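Local coordinates for protein 2-pyrone-4,6-dicarboxylic acid hydrolase, putative (PDB 2FFI) that is probably a 2-pyrone-4,6-dicarboxylate lactonase, a hydrolase of the TIM-barrel amidohydrolase family, at residues 14-19 and 233-238; 54-59 and 80-85; 10-15 and 268-273; 162-167 and 195-200. All blocks are in the same frame, centred on the assembly; numbering follows the deposited sequence.

The four contacts lie in one amidohydrolase TIM barrel. Interaction 1 brings its first strand, 15-16, against its last, 231-234, and interactions 2 and 4 are nested within the loop it closes. Interaction 2 continues from 15-16 through the neighbouring strand 56-57, about 10 Å away centre to centre; interaction 4 pairs 163-165 with 194-199, the latter next to 231-234, its centre about 11 Å from that of interaction 1. Interaction 3 shares A14 and I15 with interaction 1 and lays helix 262-276 against the chain entering the first strand. First and last strands thus close the barrel, and a phosphate near D236 of interaction 1 and H167 of interaction 4 may mark a pocket.

Interaction 1 of 4, residues 14-19 and 233-238; sequences AIDSHA and WGSDWP
D16 and S235 face each other where the first and last strands of the TIM barrel, 15-16 and 231-234, come together. With its CG anti to the backbone N (chi1 167°), D16 presents both carboxylate oxygens to this residue. S235 OG donates to D16 OD1 at 2.7 Å, on the syn side, while S235 N reaches D16 OD2 at 3.2 Å from above the carboxylate plane. An acid suits the place, its two oxygens taking the OG and the N-H of one serine; Y45 also bonds to OD1. One residue on, S17 grips a single acceptor twice: its N meets W233 O in the carbonyl plane at 3.3 Å, whereas OG comes from above that plane at 3.0 Å. The W233 indole is stacked on F54 and meets F255 edge-to-face, a large ring suited to a buried site lined by aromatics. Farther along, H18 O accepts from D236 N at 3.2 Å, and the two side chains lie side by side, pointing the same way with their planes 73° apart. D236 OD1 forms a salt bridge with R203. H18 and H20 fit the HxH spacing of the amidohydrolases, and D236 is consistent with the aspartate that superfamily commonly carries after its last strand. At the end of the contact, A19 CA approaches W237 O at 3.5 Å in a CA-H...O contact.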
loop_
_atom_site.group_PDB
_atom_site.type_symbol
_atom_site.label_atom_id
_atom_site.label_comp_id
_atom_site.label_asym_id
_atom_site.label_seq_id
_atom_site.Cartn_x
_atom_site.Cartn_y
_atom_site.Cartn_z
ATOM N N ALA A 14 -14.709 -8.801 0.018
ATOM C CA ALA A 14 -13.258 -8.797 0.250
ATOM C C ALA A 14 -12.655 -7.476 -0.211
ATOM O O ALA A 14 -13.129 -6.884 -1.182
ATOM C CB ALA A 14 -12.589 -9.964 -0.460
ATOM N N ILE A 15 -11.602 -7.028 0.480
ATOM C CA ILE A 15 -10.944 -5.751 0.174
ATOM C C ILE A 15 -9.487 -5.802 -0.278
ATOM O O ILE A 15 -8.618 -6.288 0.441
ATOM C CB ILE A 15 -10.970 -4.790 1.379
ATOM C CG1 ILE A 15 -12.407 -4.591 1.885
ATOM C CG2 ILE A 15 -10.358 -3.457 0.967
ATOM C CD1 ILE A 15 -12.496 -3.952 3.275
ATOM N N ASP A 16 -9.236 -5.265 -1.471
ATOM C CA ASP A 16 -7.887 -5.194 -2.053
ATOM C C ASP A 16 -7.214 -3.897 -1.613
ATOM O O ASP A 16 -7.663 -2.825 -1.986
ATOM C CB ASP A 16 -7.963 -5.208 -3.596
ATOM C CG ASP A 16 -6.640 -4.820 -4.265
ATOM O OD1 ASP A 16 -6.630 -4.687 -5.517
ATOM O OD2 ASP A 16 -5.611 -4.658 -3.550
ATOM N N SER A 17 -6.146 -3.975 -0.828
ATOM C CA SER A 17 -5.462 -2.749 -0.428
ATOM C C SER A 17 -4.292 -2.564 -1.391
ATOM O O SER A 17 -3.686 -3.532 -1.821
ATOM C CB SER A 17 -4.964 -2.836 1.022
ATOM O OG SER A 17 -4.033 -3.885 1.193
ATOM N N HIS A 18 -3.999 -1.331 -1.767
ATOM C CA HIS A 18 -2.890 -1.057 -2.692
ATOM C C HIS A 18 -3.135 -1.451 -4.160
ATOM O O HIS A 18 -3.159 -2.622 -4.518
ATOM C CB HIS A 18 -1.606 -1.733 -2.201
ATOM C CG HIS A 18 -0.365 -0.989 -2.568
ATOM N ND1 HIS A 18 0.116 -0.930 -3.857
ATOM C CD2 HIS A 18 0.488 -0.259 -1.814
ATOM C CE1 HIS A 18 1.215 -0.198 -3.881
ATOM N NE2 HIS A 18 1.463 0.222 -2.654
ATOM N N ALA A 19 -3.290 -0.443 -5.007
ATOM C CA ALA A 19 -3.521 -0.637 -6.433
ATOM C C ALA A 19 -3.444 0.736 -7.123
ATOM O O ALA A 19 -3.670 1.762 -6.486
ATOM C CB ALA A 19 -4.887 -1.278 -6.653
ATOM N N TRP A 233 -3.602 -7.948 2.569
ATOM C CA TRP A 233 -3.143 -8.296 1.229
ATOM C C TRP A 233 -3.398 -7.237 0.171
ATOM O O TRP A 233 -4.454 -6.610 0.144
ATOM C CB TRP A 233 -3.804 -9.594 0.760
ATOM C CG TRP A 233 -3.453 -9.973 -0.656
ATOM C CD1 TRP A 233 -2.393 -10.731 -1.067
ATOM C CD2 TRP A 233 -4.188 -9.622 -1.849
ATOM N NE1 TRP A 233 -2.428 -10.876 -2.442
ATOM C CE2 TRP A 233 -3.517 -10.212 -2.941
ATOM C CE3 TRP A 233 -5.348 -8.866 -2.097
ATOM C CZ2 TRP A 233 -3.966 -10.080 -4.257
ATOM C CZ3 TRP A 233 -5.796 -8.728 -3.418
ATOM C CH2 TRP A 233 -5.105 -9.338 -4.478
ATOM N N GLY A 234 -2.427 -7.066 -0.717
ATOM C CA GLY A 234 -2.573 -6.117 -1.807
ATOM C C GLY A 234 -2.312 -6.783 -3.150
ATOM O O GLY A 234 -1.563 -7.743 -3.220
ATOM N N SER A 235 -2.931 -6.308 -4.220
ATOM C CA SER A 235 -2.683 -6.922 -5.510
ATOM C C SER A 235 -1.519 -6.187 -6.178
ATOM O O SER A 235 -0.705 -6.788 -6.890
ATOM C CB SER A 235 -3.925 -6.832 -6.395
ATOM O OG SER A 235 -4.307 -5.483 -6.620
ATOM N N ASP A 236 -1.454 -4.880 -5.950
ATOM C CA ASP A 236 -0.404 -4.044 -6.518
ATOM C C ASP A 236 -0.591 -3.839 -8.012
ATOM O O ASP A 236 0.335 -3.446 -8.719
ATOM C CB ASP A 236 0.973 -4.653 -6.267
ATOM C CG ASP A 236 2.078 -3.662 -6.499
ATOM O OD1 ASP A 236 3.225 -4.082 -6.743
ATOM O OD2 ASP A 236 1.788 -2.451 -6.418
ATOM N N TRP A 237 -1.798 -4.133 -8.480
ATOM C CA TRP A 237 -2.160 -4.004 -9.885
ATOM C C TRP A 237 -1.932 -2.545 -10.295
ATOM O O TRP A 237 -2.067 -1.641 -9.473
ATOM C CB TRP A 237 -3.640 -4.369 -10.043
ATOM C CG TRP A 237 -4.134 -4.374 -11.457
ATOM C CD1 TRP A 237 -4.086 -5.417 -12.332
ATOM C CD2 TRP A 237 -4.761 -3.295 -12.151
ATOM N NE1 TRP A 237 -4.644 -5.061 -13.519
ATOM C CE2 TRP A 237 -5.066 -3.762 -13.445
ATOM C CE3 TRP A 237 -5.087 -1.977 -11.811
ATOM C CZ2 TRP A 237 -5.697 -2.958 -14.410
ATOM C CZ3 TRP A 237 -5.714 -1.171 -12.767
ATOM C CH2 TRP A 237 -6.007 -1.669 -14.056
ATOM N N PRO A 238 -1.597 -2.291 -11.571
ATOM C CA PRO A 238 -1.436 -3.271 -12.644
ATOM C C PRO A 238 -0.072 -3.961 -12.625
ATOM O O PRO A 238 0.348 -4.549 -13.623
ATOM C CB PRO A 238 -1.643 -2.429 -13.879
ATOM C CG PRO A 238 -0.965 -1.166 -13.500
ATOM C CD PRO A 238 -1.431 -0.920 -12.093
#

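Interaction 2 of 4, residues 54-59 and 80-85; sequences FSHGVL and PGQLRG
Q82 reaches S55 through a nearly extended side chain, with CG anti to the backbone N (chi1 -176°) and CD carried onward. Its amide then hands NE2 to S55 O at 2.8 Å, in a bond that is straight (168°) and lies in the plane of the amide; a glutamine supplies both the length and the N-H for this. H56 has CG anti to its carbonyl carbon (chi1 -71°), and its ring turns ND1 to Q82 O at 3.2 Å, the nitrogen standing above the carbonyl plane. The same oxygen takes a second bond, nearly along the C=O axis, from G57 N. As H56 NE2 is bonded to L10 O, each ring nitrogen meets a carbonyl oxygen. G57 O accepts from R84 N at 3.1 Å, so that G57 bonds to the residues on either side of L83, as in parallel pairing. G57 has no side chain, and L83 CD2 lies over its backbone. Farther along, L83 and L59 cross obliquely, CD1 to CD1 at 3.7 Å, while V58 CG1 rests 3.4 Å from G85 N. G85 has positive phi, which favours glycine. Segment 54-59 is flanked by strand 15-16 as well, whereas 80-85 follows helix 70-78, taking a neighbouring place in the barrel; L59 and L83 both pack on helices 42-51 and 70-78.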
loop_
_atom_site.group_PDB
_atom_site.type_symbol
_atom_site.label_atom_id
_atom_site.label_comp_id
_atom_site.label_asym_id
_atom_site.label_seq_id
_atom_site.Cartn_x
_atom_site.Cartn_y
_atom_site.Cartn_z
ATOM N N PHE A 54 -12.763 -10.083 -4.602
ATOM C CA PHE A 54 -12.692 -8.719 -4.061
ATOM C C PHE A 54 -13.756 -7.762 -4.579
ATOM O O PHE A 54 -13.981 -7.661 -5.775
ATOM C CB PHE A 54 -11.314 -8.141 -4.339
ATOM C CG PHE A 54 -10.219 -9.121 -4.131
ATOM C CD1 PHE A 54 -9.859 -10.002 -5.139
ATOM C CD2 PHE A 54 -9.592 -9.219 -2.903
ATOM C CE1 PHE A 54 -8.878 -10.971 -4.923
ATOM C CE2 PHE A 54 -8.619 -10.173 -2.674
ATOM C CZ PHE A 54 -8.259 -11.059 -3.685
ATOM N N SER A 55 -14.378 -7.033 -3.662
ATOM C CA SER A 55 -15.450 -6.096 -3.985
ATOM C C SER A 55 -15.082 -4.634 -3.733
ATOM O O SER A 55 -15.675 -3.723 -4.314
ATOM C CB SER A 55 -16.691 -6.438 -3.145
ATOM O OG SER A 55 -16.386 -6.476 -1.745
ATOM N N HIS A 56 -14.111 -4.412 -2.857
ATOM C CA HIS A 56 -13.687 -3.069 -2.510
ATOM C C HIS A 56 -12.187 -2.999 -2.700
ATOM O O HIS A 56 -11.498 -4.024 -2.612
ATOM C CB HIS A 56 -14.074 -2.772 -1.059
ATOM C CG HIS A 56 -15.549 -2.603 -0.853
ATOM N ND1 HIS A 56 -16.195 -1.398 -1.046
ATOM C CD2 HIS A 56 -16.515 -3.490 -0.509
ATOM C CE1 HIS A 56 -17.489 -1.550 -0.828
ATOM N NE2 HIS A 56 -17.709 -2.810 -0.500
ATOM N N GLY A 57 -11.674 -1.802 -2.963
ATOM C CA GLY A 57 -10.246 -1.652 -3.175
ATOM C C GLY A 57 -9.739 -0.289 -2.753
ATOM O O GLY A 57 -10.525 0.622 -2.518
ATOM N N VAL A 58 -8.418 -0.167 -2.657
ATOM C CA VAL A 58 -7.745 1.058 -2.268
ATOM C C VAL A 58 -6.860 1.566 -3.405
ATOM O O VAL A 58 -5.891 0.908 -3.799
ATOM C CB VAL A 58 -6.861 0.815 -1.053
ATOM C CG1 VAL A 58 -6.187 2.106 -0.639
ATOM C CG2 VAL A 58 -7.698 0.243 0.070
ATOM N N LEU A 59 -7.186 2.735 -3.941
ATOM C CA LEU A 59 -6.389 3.314 -5.020
ATOM C C LEU A 59 -5.215 4.065 -4.417
ATOM O O LEU A 59 -5.391 5.003 -3.668
ATOM C CB LEU A 59 -7.229 4.291 -5.852
ATOM C CG LEU A 59 -8.473 3.754 -6.572
ATOM C CD1 LEU A 59 -9.169 4.864 -7.334
ATOM C CD2 LEU A 59 -8.054 2.623 -7.518
ATOM N N PRO A 80 -18.490 5.596 -5.664
ATOM C CA PRO A 80 -18.564 5.963 -4.245
ATOM C C PRO A 80 -18.702 4.782 -3.275
ATOM O O PRO A 80 -19.471 3.854 -3.510
ATOM C CB PRO A 80 -19.762 6.908 -4.208
ATOM C CG PRO A 80 -20.636 6.388 -5.322
ATOM C CD PRO A 80 -19.633 6.153 -6.416
ATOM N N GLY A 81 -17.946 4.837 -2.183
ATOM C CA GLY A 81 -17.999 3.791 -1.188
ATOM C C GLY A 81 -17.146 2.591 -1.526
ATOM O O GLY A 81 -16.502 2.018 -0.647
ATOM N N GLN A 82 -17.116 2.220 -2.802
ATOM C CA GLN A 82 -16.349 1.052 -3.246
ATOM C C GLN A 82 -14.833 1.148 -3.088
ATOM O O GLN A 82 -14.160 0.135 -2.935
ATOM C CB GLN A 82 -16.698 0.725 -4.709
ATOM C CG GLN A 82 -16.015 -0.535 -5.249
ATOM C CD GLN A 82 -16.731 -1.149 -6.455
ATOM O OE1 GLN A 82 -17.124 -0.436 -7.385
ATOM N NE2 GLN A 82 -16.882 -2.481 -6.451
ATOM N N LEU A 83 -14.296 2.361 -3.096
ATOM C CA LEU A 83 -12.860 2.527 -2.986
ATOM C C LEU A 83 -12.468 3.558 -1.954
ATOM O O LEU A 83 -13.296 4.369 -1.544
ATOM C CB LEU A 83 -12.290 2.954 -4.335
ATOM C CG LEU A 83 -12.546 2.022 -5.515
ATOM C CD1 LEU A 83 -12.090 2.670 -6.820
ATOM C CD2 LEU A 83 -11.825 0.701 -5.261
ATOM N N ARG A 84 -11.202 3.536 -1.542
ATOM C CA ARG A 84 -10.720 4.524 -0.586
ATOM C C ARG A 84 -9.491 5.229 -1.130
ATOM O O ARG A 84 -9.483 6.446 -1.301
ATOM C CB ARG A 84 -10.400 3.893 0.766
ATOM C CG ARG A 84 -11.637 3.498 1.551
ATOM C CD ARG A 84 -12.547 4.685 1.842
ATOM N NE ARG A 84 -13.695 4.227 2.606
ATOM C CZ ARG A 84 -14.929 4.152 2.128
ATOM N NH1 ARG A 84 -15.916 3.708 2.903
ATOM N NH2 ARG A 84 -15.183 4.548 0.888
ATOM N N GLY A 85 -8.447 4.472 -1.417
ATOM C CA GLY A 85 -7.254 5.100 -1.955
ATOM C C GLY A 85 -6.492 6.116 -1.106
ATOM O O GLY A 85 -7.073 6.875 -0.325
#

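Interaction 3 of 4, residues 10-15 and 268-273; sequences LHLTAI and LLLDTA
L270 CD1 is the methyl around which this contact gathers, touching L12 CG and I15 CG1 alike, each at 3.7 Å. The L270 side chain crosses that of I15 at about a right angle and meets L12 more obliquely, so two branched chains close on one methyl. CG of L270 is anti to the backbone N (chi1 -174°), which carries it out from the helix toward the N-terminal chain. On the other branch of the isoleucine, I15 CG2 sits 4.0 Å from A273 CB, where the small alanine allows the helix to come close. An alanine in place of I15 would keep CB beside A273 but would probably open a gap against L270 CD1, leaving that leucine freer to turn. At the margin, A14 CB is 4.5 Å from L269 CB, a loose apolar touch that a small residue suits.

Outside the apolar patch lies the backbone bond from I15 N to L269 O, at 2.6 Å and with the donor nearly in line with the carbonyl. The helix has a wider pi-type turn at 268-271, consistent with this carbonyl being turned to a partner outside the helix. A water lies within hydrogen-bonding distance of both I15 O and L268 O. Upstream, L12 is the centre of an inverse gamma turn, and S55 OG bonds to both H11 O and T13 N. Leucine and isoleucine branches thus fill the seam between the barrel's first strand and helix 262-276, while a main-chain bond and the water, neither dependent on side-chain identity, are likely to help fix how the two backbones lie.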
loop_
_atom_site.group_PDB
_atom_site.type_symbol
_atom_site.label_atom_id
_atom_site.label_comp_id
_atom_site.label_asym_id
_atom_site.label_seq_id
_atom_site.Cartn_x
_atom_site.Cartn_y
_atom_site.Cartn_z
ATOM N N LEU A 10 -20.956 -3.298 -4.016
ATOM C CA LEU A 10 -22.000 -3.258 -2.945
ATOM C C LEU A 10 -21.559 -4.143 -1.779
ATOM O O LEU A 10 -20.819 -3.690 -0.906
ATOM C CB LEU A 10 -23.347 -3.748 -3.495
ATOM C CG LEU A 10 -24.570 -3.457 -2.616
ATOM C CD1 LEU A 10 -24.930 -1.972 -2.708
ATOM C CD2 LEU A 10 -25.752 -4.302 -3.068
ATOM N N HIS A 11 -22.002 -5.402 -1.775
ATOM C CA HIS A 11 -21.663 -6.355 -0.713
ATOM C C HIS A 11 -20.160 -6.448 -0.396
ATOM O O HIS A 11 -19.359 -6.832 -1.244
ATOM C CB HIS A 11 -22.190 -7.753 -1.075
ATOM C CG HIS A 11 -23.665 -7.926 -0.874
ATOM N ND1 HIS A 11 -24.226 -8.171 0.364
ATOM C CD2 HIS A 11 -24.695 -7.884 -1.752
ATOM C CE1 HIS A 11 -25.537 -8.270 0.237
ATOM N NE2 HIS A 11 -25.848 -8.100 -1.036
ATOM N N LEU A 12 -19.802 -6.107 0.842
ATOM C CA LEU A 12 -18.420 -6.141 1.313
ATOM C C LEU A 12 -17.973 -7.586 1.454
ATOM O O LEU A 12 -18.058 -8.177 2.536
ATOM C CB LEU A 12 -18.302 -5.419 2.664
ATOM C CG LEU A 12 -16.944 -5.317 3.384
ATOM C CD1 LEU A 12 -16.010 -4.385 2.649
ATOM C CD2 LEU A 12 -17.151 -4.807 4.785
ATOM N N THR A 13 -17.488 -8.153 0.358
ATOM C CA THR A 13 -17.039 -9.540 0.352
ATOM C C THR A 13 -15.523 -9.665 0.631
ATOM O O THR A 13 -15.104 -10.541 1.393
ATOM C CB THR A 13 -17.404 -10.193 -0.988
ATOM O OG1 THR A 13 -17.119 -11.592 -0.928
ATOM C CG2 THR A 13 -16.624 -9.558 -2.126
ATOM N N ALA A 14 -14.709 -8.801 0.018
ATOM C CA ALA A 14 -13.258 -8.797 0.250
ATOM C C ALA A 14 -12.655 -7.476 -0.211
ATOM O O ALA A 14 -13.129 -6.884 -1.182
ATOM C CB ALA A 14 -12.589 -9.964 -0.460
ATOM N N ILE A 15 -11.602 -7.028 0.480
ATOM C CA ILE A 15 -10.944 -5.751 0.174
ATOM C C ILE A 15 -9.487 -5.802 -0.278
ATOM O O ILE A 15 -8.618 -6.288 0.441
ATOM C CB ILE A 15 -10.970 -4.790 1.379
ATOM C CG1 ILE A 15 -12.407 -4.591 1.885
ATOM C CG2 ILE A 15 -10.358 -3.457 0.967
ATOM C CD1 ILE A 15 -12.496 -3.952 3.275
ATOM N N LEU A 268 -6.387 -10.890 6.103
ATOM C CA LEU A 268 -5.626 -10.302 5.025
ATOM C C LEU A 268 -6.470 -9.819 3.865
ATOM O O LEU A 268 -6.050 -8.919 3.118
ATOM C CB LEU A 268 -4.586 -11.297 4.508
ATOM C CG LEU A 268 -3.536 -11.830 5.490
ATOM C CD1 LEU A 268 -2.672 -12.856 4.776
ATOM C CD2 LEU A 268 -2.687 -10.708 6.043
ATOM N N LEU A 269 -7.659 -10.390 3.700
ATOM C CA LEU A 269 -8.496 -10.004 2.575
ATOM C C LEU A 269 -9.683 -9.137 2.936
ATOM O O LEU A 269 -10.361 -8.620 2.056
ATOM C CB LEU A 269 -8.987 -11.252 1.855
ATOM C CG LEU A 269 -7.967 -12.346 1.493
ATOM C CD1 LEU A 269 -8.699 -13.349 0.615
ATOM C CD2 LEU A 269 -6.744 -11.790 0.744
ATOM N N LEU A 270 -9.923 -8.941 4.224
ATOM C CA LEU A 270 -11.055 -8.134 4.618
ATOM C C LEU A 270 -10.931 -7.401 5.960
ATOM O O LEU A 270 -10.777 -6.181 5.999
ATOM C CB LEU A 270 -12.301 -9.013 4.637
ATOM C CG LEU A 270 -13.609 -8.265 4.901
ATOM C CD1 LEU A 270 -13.990 -7.449 3.692
ATOM C CD2 LEU A 270 -14.669 -9.251 5.221
ATOM N N ASP A 271 -11.028 -8.154 7.055
ATOM C CA ASP A 271 -10.973 -7.601 8.405
ATOM C C ASP A 271 -9.987 -6.467 8.602
ATOM O O ASP A 271 -10.401 -5.339 8.859
ATOM C CB ASP A 271 -10.708 -8.722 9.405
ATOM C CG ASP A 271 -11.941 -9.582 9.649
ATOM O OD1 ASP A 271 -12.892 -9.486 8.830
ATOM O OD2 ASP A 271 -11.957 -10.348 10.655
ATOM N N THR A 272 -8.697 -6.756 8.484
ATOM C CA THR A 272 -7.690 -5.721 8.639
ATOM C C THR A 272 -7.920 -4.505 7.750
ATOM O O THR A 272 -8.138 -3.412 8.248
ATOM C CB THR A 272 -6.290 -6.269 8.357
ATOM O OG1 THR A 272 -6.030 -7.370 9.231
ATOM C CG2 THR A 272 -5.238 -5.208 8.609
ATOM N N ALA A 273 -7.877 -4.676 6.438
ATOM C CA ALA A 273 -8.067 -3.523 5.581
ATOM C C ALA A 273 -9.368 -2.804 5.889
ATOM O O ALA A 273 -9.439 -1.581 5.785
ATOM C CB ALA A 273 -8.030 -3.932 4.127
HETATM O O HOH W 1 -6.842 -6.192 2.375
#

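Interaction 4 of 4, residues 162-167 and 195-200; sequences DIVIDH and WVKVSG. With PO4 (phosphate ion), chain C.
W195 starts the pairing with its N bonded to I163 O and its O receiving I165 N at 2.7 Å. Its CB packs on V164 CG2 at 3.9 Å, and the indole presents its edge to the D162 carboxylate, the planes 73° apart. V196 shares the opposite face of the sheet with I165, CB to CB at 4.5 Å, and branched residues suit both buried positions. Here strands 163-165 and 194-199 run parallel, 25° apart, as the two strands of a beta-alpha-beta unit in the TIM barrel, with helix 182-185 in the connection. K197 N continues the pattern to I165 O at 2.7 Å. The lysine chain bends at chi3 (-96°), placing CE 3.7 Å from V164 CG1 and 3.4 Å from D166 OD2. The two side chains lie side by side, yet their charges find partners outside: K197 NZ forms a salt bridge with E141, and D166 OD1 with R110. S199 OG bonds to H167 ND1 at 2.8 Å, at the edge of the ring, and NE2 donates to phosphate O3 at 2.7 Å; together the two bonds would hold the ring's rotation. The ion, probably from the crystallisation liquor, is also bonded by R110. A phenylalanine in place of H167 would probably leave both S199 OG and phosphate O3 without their ring-nitrogen mates. At G200 the chain turns with backbone angles that glycine adopts easily.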
loop_
_atom_site.group_PDB
_atom_site.type_symbol
_atom_site.label_atom_id
_atom_site.label_comp_id
_atom_site.label_asym_id
_atom_site.label_seq_id
_atom_site.Cartn_x
_atom_site.Cartn_y
_atom_site.Cartn_z
ATOM N N ASP A 162 -0.719 6.000 12.493
ATOM C CA ASP A 162 -0.633 4.694 11.876
ATOM C C ASP A 162 0.435 4.694 10.794
ATOM O O ASP A 162 0.549 5.634 10.001
ATOM C CB ASP A 162 -1.986 4.309 11.277
ATOM C CG ASP A 162 -3.063 4.107 12.335
ATOM O OD1 ASP A 162 -4.255 4.348 12.015
ATOM O OD2 ASP A 162 -2.724 3.700 13.469
ATOM N N ILE A 163 1.227 3.630 10.778
ATOM C CA ILE A 163 2.285 3.489 9.802
ATOM C C ILE A 163 2.075 2.181 9.034
ATOM O O ILE A 163 2.093 1.087 9.626
ATOM C CB ILE A 163 3.662 3.453 10.484
ATOM C CG1 ILE A 163 3.845 4.705 11.346
ATOM C CG2 ILE A 163 4.749 3.320 9.425
ATOM C CD1 ILE A 163 5.016 4.626 12.325
ATOM N N VAL A 164 1.877 2.315 7.722
ATOM C CA VAL A 164 1.684 1.192 6.817
ATOM C C VAL A 164 2.935 0.934 5.980
ATOM O O VAL A 164 3.347 1.806 5.212
ATOM C CB VAL A 164 0.522 1.457 5.844
ATOM C CG1 VAL A 164 0.368 0.273 4.900
ATOM C CG2 VAL A 164 -0.766 1.692 6.608
ATOM N N ILE A 165 3.508 -0.266 6.115
ATOM C CA ILE A 165 4.713 -0.666 5.386
ATOM C C ILE A 165 4.367 -1.478 4.137
ATOM O O ILE A 165 3.657 -2.475 4.226
ATOM C CB ILE A 165 5.644 -1.493 6.304
ATOM C CG1 ILE A 165 6.061 -0.650 7.496
ATOM C CG2 ILE A 165 6.919 -1.884 5.582
ATOM C CD1 ILE A 165 6.826 -1.419 8.510
ATOM N N ASP A 166 4.883 -1.050 2.981
ATOM C CA ASP A 166 4.609 -1.710 1.699
ATOM C C ASP A 166 5.442 -2.939 1.366
ATOM O O ASP A 166 6.636 -2.993 1.650
ATOM C CB ASP A 166 4.779 -0.724 0.544
ATOM C CG ASP A 166 3.728 0.368 0.535
ATOM O OD1 ASP A 166 3.801 1.226 -0.374
ATOM O OD2 ASP A 166 2.836 0.379 1.419
ATOM N N HIS A 167 4.790 -3.914 0.740
ATOM C CA HIS A 167 5.412 -5.155 0.302
ATOM C C HIS A 167 6.365 -5.802 1.282
ATOM O O HIS A 167 7.564 -5.829 1.048
ATOM C CB HIS A 167 6.161 -4.933 -1.006
ATOM C CG HIS A 167 5.409 -4.113 -2.002
ATOM N ND1 HIS A 167 4.054 -4.241 -2.194
ATOM C CD2 HIS A 167 5.826 -3.164 -2.873
ATOM C CE1 HIS A 167 3.664 -3.404 -3.140
ATOM N NE2 HIS A 167 4.721 -2.740 -3.567
ATOM N N TRP A 195 1.308 -1.111 10.612
ATOM C CA TRP A 195 0.704 -2.051 9.681
ATOM C C TRP A 195 1.720 -2.430 8.635
ATOM O O TRP A 195 2.589 -1.639 8.257
ATOM C CB TRP A 195 -0.494 -1.419 8.975
ATOM C CG TRP A 195 -1.745 -1.473 9.754
ATOM C CD1 TRP A 195 -2.741 -2.398 9.648
ATOM C CD2 TRP A 195 -2.130 -0.587 10.799
ATOM N NE1 TRP A 195 -3.729 -2.148 10.573
ATOM C CE2 TRP A 195 -3.376 -1.043 11.294
ATOM C CE3 TRP A 195 -1.539 0.540 11.376
ATOM C CZ2 TRP A 195 -4.042 -0.402 12.329
ATOM C CZ3 TRP A 195 -2.200 1.177 12.410
ATOM C CH2 TRP A 195 -3.440 0.704 12.880
ATOM N N VAL A 196 1.596 -3.653 8.155
ATOM C CA VAL A 196 2.486 -4.137 7.136
ATOM C C VAL A 196 1.662 -4.813 6.050
ATOM O O VAL A 196 0.804 -5.657 6.329
ATOM C CB VAL A 196 3.496 -5.122 7.730
ATOM C CG1 VAL A 196 2.763 -6.159 8.545
ATOM C CG2 VAL A 196 4.303 -5.771 6.612
ATOM N N LYS A 197 1.917 -4.416 4.808
ATOM C CA LYS A 197 1.210 -4.970 3.664
ATOM C C LYS A 197 1.949 -6.142 3.040
ATOM O O LYS A 197 3.147 -6.070 2.760
ATOM C CB LYS A 197 0.975 -3.899 2.591
ATOM C CG LYS A 197 -0.329 -3.156 2.745
ATOM C CD LYS A 197 -0.755 -2.425 1.474
ATOM C CE LYS A 197 -0.342 -0.961 1.487
ATOM N NZ LYS A 197 -1.227 -0.098 0.648
ATOM N N VAL A 198 1.217 -7.233 2.848
ATOM C CA VAL A 198 1.757 -8.430 2.224
ATOM C C VAL A 198 1.257 -8.383 0.772
ATOM O O VAL A 198 0.135 -8.767 0.457
ATOM C CB VAL A 198 1.277 -9.705 2.974
ATOM C CG1 VAL A 198 -0.062 -9.463 3.635
ATOM C CG2 VAL A 198 1.192 -10.884 2.008
ATOM N N SER A 199 2.109 -7.866 -0.102
ATOM C CA SER A 199 1.779 -7.702 -1.509
ATOM C C SER A 199 3.009 -7.627 -2.407
ATOM O O SER A 199 4.124 -7.352 -1.957
ATOM C CB SER A 199 0.933 -6.429 -1.707
ATOM O OG SER A 199 1.604 -5.256 -1.255
ATOM N N GLY A 200 2.781 -7.859 -3.691
ATOM C CA GLY A 200 3.858 -7.810 -4.659
ATOM C C GLY A 200 5.061 -8.615 -4.252
ATOM O O GLY A 200 6.154 -8.071 -4.135
HETATM P P PO4 C . 4.088 0.359 -6.266
HETATM O O1 PO4 C . 3.403 1.590 -5.798
HETATM O O2 PO4 C . 5.529 0.640 -6.487
HETATM O O3 PO4 C . 3.951 -0.703 -5.242
HETATM O O4 PO4 C . 3.473 -0.086 -7.541
#